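Local coordinates for glutathione S-transferase (Ceriporiopsis subvermispora, PDB 6J3F), which binds glutathione and probably transfers it to electrophilic substrates or uses it to cleave ether bonds, as LigE-type glutathione S-transferases do, at residues 6-11 and 39-44; 45-50 and 140-145. All blocks are in the same frame, centred on the assembly; numbering follows the deposited sequence.

Interaction 1: residues 6-11 and 39-44; sequences QFYDIP and KTIWVE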
# COMPACT_ATOMS: atom_id res chain seq x y z
N GLN A 6 15.60 22.27 -15.04
CA GLN A 6 16.13 22.72 -13.76
C GLN A 6 15.49 21.90 -12.65
O GLN A 6 14.26 21.85 -12.52
CB GLN A 6 15.89 24.21 -13.56
CG GLN A 6 16.74 25.01 -14.51
CD GLN A 6 15.96 26.13 -15.10
OE1 GLN A 6 15.35 26.91 -14.38
NE2 GLN A 6 15.96 26.21 -16.44
N PHE A 7 16.34 21.25 -11.86
CA PHE A 7 15.95 20.32 -10.82
C PHE A 7 16.31 20.93 -9.48
O PHE A 7 17.49 21.19 -9.21
CB PHE A 7 16.67 18.98 -11.06
CG PHE A 7 16.57 18.02 -9.92
CD1 PHE A 7 15.33 17.64 -9.42
CD2 PHE A 7 17.71 17.46 -9.38
CE1 PHE A 7 15.24 16.74 -8.38
CE2 PHE A 7 17.63 16.55 -8.34
CZ PHE A 7 16.40 16.19 -7.84
N TYR A 8 15.30 21.18 -8.65
CA TYR A 8 15.47 21.87 -7.38
C TYR A 8 15.67 20.85 -6.26
O TYR A 8 14.82 19.97 -6.07
CB TYR A 8 14.27 22.77 -7.11
CG TYR A 8 14.12 23.86 -8.15
CD1 TYR A 8 13.69 23.56 -9.45
CD2 TYR A 8 14.43 25.18 -7.86
CE1 TYR A 8 13.58 24.57 -10.42
CE2 TYR A 8 14.29 26.18 -8.81
CZ TYR A 8 13.90 25.87 -10.09
OH TYR A 8 13.80 26.88 -11.02
N ASP A 9 16.79 20.96 -5.55
CA ASP A 9 17.24 19.99 -4.55
C ASP A 9 17.62 20.76 -3.28
O ASP A 9 17.74 21.99 -3.29
CB ASP A 9 18.45 19.17 -5.07
CG ASP A 9 18.57 17.76 -4.43
OD1 ASP A 9 18.07 17.53 -3.31
OD2 ASP A 9 19.21 16.88 -5.03
N ILE A 10 17.79 20.02 -2.19
CA ILE A 10 18.20 20.55 -0.89
C ILE A 10 19.63 20.09 -0.62
O ILE A 10 19.88 18.88 -0.54
CB ILE A 10 17.26 20.09 0.23
CG1 ILE A 10 15.80 20.32 -0.15
CG2 ILE A 10 17.62 20.78 1.52
CD1 ILE A 10 14.82 19.88 0.91
N PRO A 11 20.58 21.00 -0.43
CA PRO A 11 21.96 20.58 -0.15
C PRO A 11 22.14 20.15 1.30
O PRO A 11 21.50 20.66 2.22
CB PRO A 11 22.76 21.86 -0.42
CG PRO A 11 21.82 22.92 0.07
CD PRO A 11 20.44 22.46 -0.40
N LYS A 39 19.99 20.45 -14.66
CA LYS A 39 20.91 21.23 -13.85
C LYS A 39 20.31 21.31 -12.45
O LYS A 39 19.17 21.74 -12.28
CB LYS A 39 21.10 22.62 -14.47
CG LYS A 39 21.89 23.62 -13.65
CD LYS A 39 21.36 25.04 -13.88
CE LYS A 39 22.25 26.11 -13.25
NZ LYS A 39 22.85 27.00 -14.28
N THR A 40 21.06 20.86 -11.44
CA THR A 40 20.59 21.02 -10.07
C THR A 40 20.75 22.48 -9.64
O THR A 40 21.73 23.14 -9.99
CB THR A 40 21.35 20.10 -9.12
OG1 THR A 40 21.27 18.74 -9.58
CG2 THR A 40 20.78 20.19 -7.70
N ILE A 41 19.78 22.99 -8.89
CA ILE A 41 19.96 24.26 -8.20
C ILE A 41 19.50 24.09 -6.75
O ILE A 41 18.38 23.64 -6.49
CB ILE A 41 19.25 25.44 -8.91
CG1 ILE A 41 17.79 25.59 -8.59
CG2 ILE A 41 19.30 25.30 -10.45
CD1 ILE A 41 17.25 26.66 -9.47
N TRP A 42 20.40 24.42 -5.82
CA TRP A 42 20.26 24.05 -4.41
C TRP A 42 19.48 25.09 -3.63
O TRP A 42 19.76 26.29 -3.72
CB TRP A 42 21.64 23.87 -3.78
CG TRP A 42 22.49 22.88 -4.51
CD1 TRP A 42 23.46 23.16 -5.43
CD2 TRP A 42 22.44 21.45 -4.40
NE1 TRP A 42 24.02 21.99 -5.89
CE2 TRP A 42 23.41 20.93 -5.28
CE3 TRP A 42 21.67 20.56 -3.64
CZ2 TRP A 42 23.64 19.55 -5.41
CZ3 TRP A 42 21.90 19.19 -3.78
CH2 TRP A 42 22.87 18.70 -4.66
N VAL A 43 18.52 24.63 -2.84
CA VAL A 43 17.65 25.48 -2.04
C VAL A 43 17.65 24.97 -0.61
O VAL A 43 17.43 23.77 -0.37
CB VAL A 43 16.20 25.48 -2.58
CG1 VAL A 43 15.37 26.49 -1.84
CG2 VAL A 43 16.18 25.69 -4.09
N GLU A 44 17.90 25.87 0.35
CA GLU A 44 17.76 25.53 1.75
C GLU A 44 16.28 25.40 2.10
O GLU A 44 15.42 26.01 1.46
CB GLU A 44 18.42 26.59 2.64
CG GLU A 44 19.87 26.94 2.26
CD GLU A 44 20.89 25.91 2.72
OE1 GLU A 44 20.55 25.06 3.58
OE2 GLU A 44 22.04 25.94 2.23
O HOH W 1 21.11 22.49 3.99
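The parallel strand pair that sets Phe7 beside Thr40 and Tyr8 beside Ile41 belongs to the beta-alpha-beta unit of the thioredoxin-like N-terminal domain, with helix 22-34 as the crossover. Phe7 and Asp9 turn both backbone polar atoms to segment 39-44. Phe7 N meets Lys39 O almost straight (2.9 Å, 179°), and Asp9 O takes Val43 N at 2.8 Å. Tyr8, between Phe7 and Asp9, bonds by its backbone to Val73 of the next strand.

Side chains alternate between two faces. Toward helix 22-34, the Asp9 carboxylate lies alongside the Trp42 ring, the planes 24° apart and Asp9 CG 3.7 Å from Trp42 CZ3; Thr24 and a salt bridge to Arg28 meet this buried charge. Thr40 CG2 sits 3.6 Å above the centre of that indole, while the Thr40 hydroxyl reaches Arg28.

On the other face, Ile41 holds CG1 between its backbone N and carbonyl carbon (chi1 84°), bringing it to 3.5 Å from Tyr8 CD2. Val43 CG2 lies at the Tyr8 ring edge, and Val51 and Ile55 of helix 48-55 also touch the ring. Cutting Tyr8 back to an alanine is likely to open a gap between Ile41, Val43 and helix 48-55.

Beyond the strands, Pro11 CB packs 3.6 Å from Trp42 CE3; Ser143 and Asn140 hold Glu44 OE1 and OE2, and one water joins Glu44 OE1, at 2.7 Å, to Pro11 O, at 2.6 Å.

Interaction 2: residues 45-50 and 140-145; sequences YPDIAS and NPRSEE. With GSH (glutathione), chain C; EDO (1,2-ethanediol), chain D.
Ser143 OG is gripped from two places in the N-terminal domain: Tyr45 N donates to it at 2.9 Å, and the carboxylate of the preceding Glu44 bonds to it as well. A serine suits this buried spot because a small hydroxyl can serve two partners while fitting against the Tyr45 backbone. Its chi1 of -78° places OG opposite the carbonyl carbon, facing the loop that leads into helix 48-55.

One residue earlier on helix 141-154, Arg142 bends at chi3 (52°) and brings its guanidinium across to Asp47. The grip is end-on and two-pronged: NH1 meets Asp47 OD2 at 3.0 Å on its syn lone pair, and NH2 meets Asp47 OD1 at 3.2 Å. The two planes are 29° apart, so the pairing is somewhat twisted. Pro46 covers one face of the guanidinium, its CG 3.6 Å from Arg142 NH2, an apolar ring well matched to the flat side of a cation.

Tyr45 reaches inward from the same seam. Glutathione lies at its ring edge, with O31 3.5 Å from Tyr45 CE2; Tyr45 OH donates to O2 of an ethanediol probably left from crystallisation, and Phe147 meets the ring edge-to-face. The ion pair thus joins the two domains on the exposed side, while the buried bond from Tyr45 N to Ser143 OG probably helps to set Tyr45 beside the glutathione glycyl carboxylate.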
# COMPACT_ATOMS: atom_id res chain seq x y z
N TYR A 45 15.99 24.59 3.13
CA TYR A 45 14.63 24.37 3.60
C TYR A 45 13.85 25.67 3.74
O TYR A 45 12.81 25.81 3.09
CB TYR A 45 14.62 23.62 4.94
CG TYR A 45 14.53 22.10 4.85
CD1 TYR A 45 15.67 21.33 4.69
CD2 TYR A 45 13.30 21.45 4.96
CE1 TYR A 45 15.59 19.94 4.62
CE2 TYR A 45 13.21 20.06 4.90
CZ TYR A 45 14.35 19.31 4.73
OH TYR A 45 14.28 17.94 4.67
N PRO A 46 14.30 26.65 4.53
CA PRO A 46 13.46 27.83 4.75
C PRO A 46 13.12 28.61 3.47
O PRO A 46 12.20 29.44 3.50
CB PRO A 46 14.29 28.68 5.71
CG PRO A 46 15.70 28.30 5.37
CD PRO A 46 15.65 26.84 5.11
N ASP A 47 13.83 28.37 2.36
CA ASP A 47 13.58 29.05 1.09
C ASP A 47 12.70 28.23 0.13
O ASP A 47 12.37 28.73 -0.95
CB ASP A 47 14.91 29.37 0.39
CG ASP A 47 15.89 30.10 1.28
OD1 ASP A 47 15.46 31.02 2.04
OD2 ASP A 47 17.10 29.75 1.21
N ILE A 48 12.34 27.00 0.49
CA ILE A 48 11.58 26.17 -0.44
C ILE A 48 10.27 26.83 -0.82
O ILE A 48 9.94 26.97 -2.00
CB ILE A 48 11.34 24.77 0.15
CG1 ILE A 48 12.65 23.97 0.22
CG2 ILE A 48 10.27 24.07 -0.64
CD1 ILE A 48 12.50 22.66 0.94
N ALA A 49 9.48 27.24 0.18
CA ALA A 49 8.19 27.85 -0.13
C ALA A 49 8.37 29.11 -0.97
O ALA A 49 7.62 29.35 -1.92
CB ALA A 49 7.41 28.15 1.15
N SER A 50 9.38 29.91 -0.65
CA SER A 50 9.56 31.16 -1.39
C SER A 50 9.95 30.88 -2.85
O SER A 50 9.45 31.55 -3.76
CB SER A 50 10.58 32.05 -0.67
OG SER A 50 11.73 32.31 -1.46
N ASN A 140 23.08 22.53 6.41
CA ASN A 140 23.63 23.88 6.57
C ASN A 140 22.80 24.66 7.58
O ASN A 140 21.59 24.43 7.70
CB ASN A 140 23.64 24.62 5.22
CG ASN A 140 24.50 23.93 4.18
OD1 ASN A 140 25.53 23.33 4.49
ND2 ASN A 140 24.09 24.03 2.91
N PRO A 141 23.41 25.61 8.31
CA PRO A 141 22.74 26.18 9.50
C PRO A 141 21.40 26.84 9.23
O PRO A 141 20.48 26.72 10.06
CB PRO A 141 23.78 27.19 10.04
CG PRO A 141 25.09 26.68 9.54
CD PRO A 141 24.80 26.08 8.18
N ARG A 142 21.24 27.54 8.11
CA ARG A 142 19.93 28.10 7.77
C ARG A 142 18.86 27.00 7.71
O ARG A 142 17.73 27.20 8.17
CB ARG A 142 20.01 28.87 6.45
CG ARG A 142 20.87 30.14 6.55
CD ARG A 142 20.44 31.24 5.59
NE ARG A 142 19.01 31.56 5.68
CZ ARG A 142 18.14 31.39 4.68
NH1 ARG A 142 18.56 30.94 3.51
NH2 ARG A 142 16.86 31.70 4.86
N SER A 143 19.22 25.82 7.18
CA SER A 143 18.27 24.71 7.11
C SER A 143 18.11 24.01 8.46
O SER A 143 16.99 23.63 8.82
CB SER A 143 18.71 23.71 6.04
OG SER A 143 18.37 24.17 4.74
N GLU A 144 19.21 23.82 9.20
CA GLU A 144 19.14 23.21 10.53
C GLU A 144 18.17 23.96 11.44
O GLU A 144 17.42 23.34 12.21
CB GLU A 144 20.52 23.17 11.18
CG GLU A 144 20.62 22.30 12.43
CD GLU A 144 20.04 22.91 13.70
OE1 GLU A 144 19.70 22.14 14.63
OE2 GLU A 144 19.93 24.16 13.79
N GLU A 145 18.21 25.29 11.41
CA GLU A 145 17.29 26.06 12.24
C GLU A 145 15.85 25.70 11.90
O GLU A 145 15.05 25.35 12.78
CB GLU A 145 17.54 27.56 12.09
CG GLU A 145 16.60 28.45 12.92
CD GLU A 145 15.19 28.58 12.31
OE1 GLU A 145 14.20 28.47 13.08
OE2 GLU A 145 15.07 28.77 11.07
N1 GSH C . 5.34 13.67 -1.73
CA1 GSH C . 6.52 14.48 -1.95
C1 GSH C . 7.38 13.87 -3.03
O11 GSH C . 8.00 14.63 -3.82
O12 GSH C . 7.44 12.62 -3.11
CB1 GSH C . 7.28 14.65 -0.63
CG1 GSH C . 8.43 15.63 -0.81
CD1 GSH C . 9.03 16.09 0.50
OE1 GSH C . 8.44 15.91 1.56
N2 GSH C . 10.20 16.69 0.40
CA2 GSH C . 10.88 17.30 1.53
C2 GSH C . 10.63 18.78 1.64
O2 GSH C . 10.88 19.52 0.71
CB2 GSH C . 12.38 17.05 1.42
SG2 GSH C . 12.81 15.31 1.73
N3 GSH C . 10.12 19.24 2.79
CA3 GSH C . 9.88 20.66 3.01
C3 GSH C . 9.65 21.02 4.47
O31 GSH C . 9.71 20.13 5.35
O32 GSH C . 9.42 22.23 4.74
C1 EDO D . 12.44 13.71 5.38
O1 EDO D . 11.43 12.72 5.59
C2 EDO D . 11.74 15.01 5.04
O2 EDO D . 12.70 15.96 4.55

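Overall arrangement
Interactions 1 and 2 follow one another along the chain: strand 38-42 closes the first and runs directly into the turn and helix 48-55 that open the second. Interaction 1 lies within one domain, where regular backbone bonds and mixed side-chain packing hold two sheet strands together. Interaction 2 is smaller, lies farther from the chain's centre, with its ion pair toward solvent, and spans the two domains, relying on discrete polar bonds. They meet through Glu44, whose carboxylate reaches Ser143 of helix 141-154 and Asn140 just before that helix, and through Ile10, which packs on Ile48 and Tyr45. Ile10, Tyr45 and Ile48 all border glutathione, so both contacts converge on its binding site.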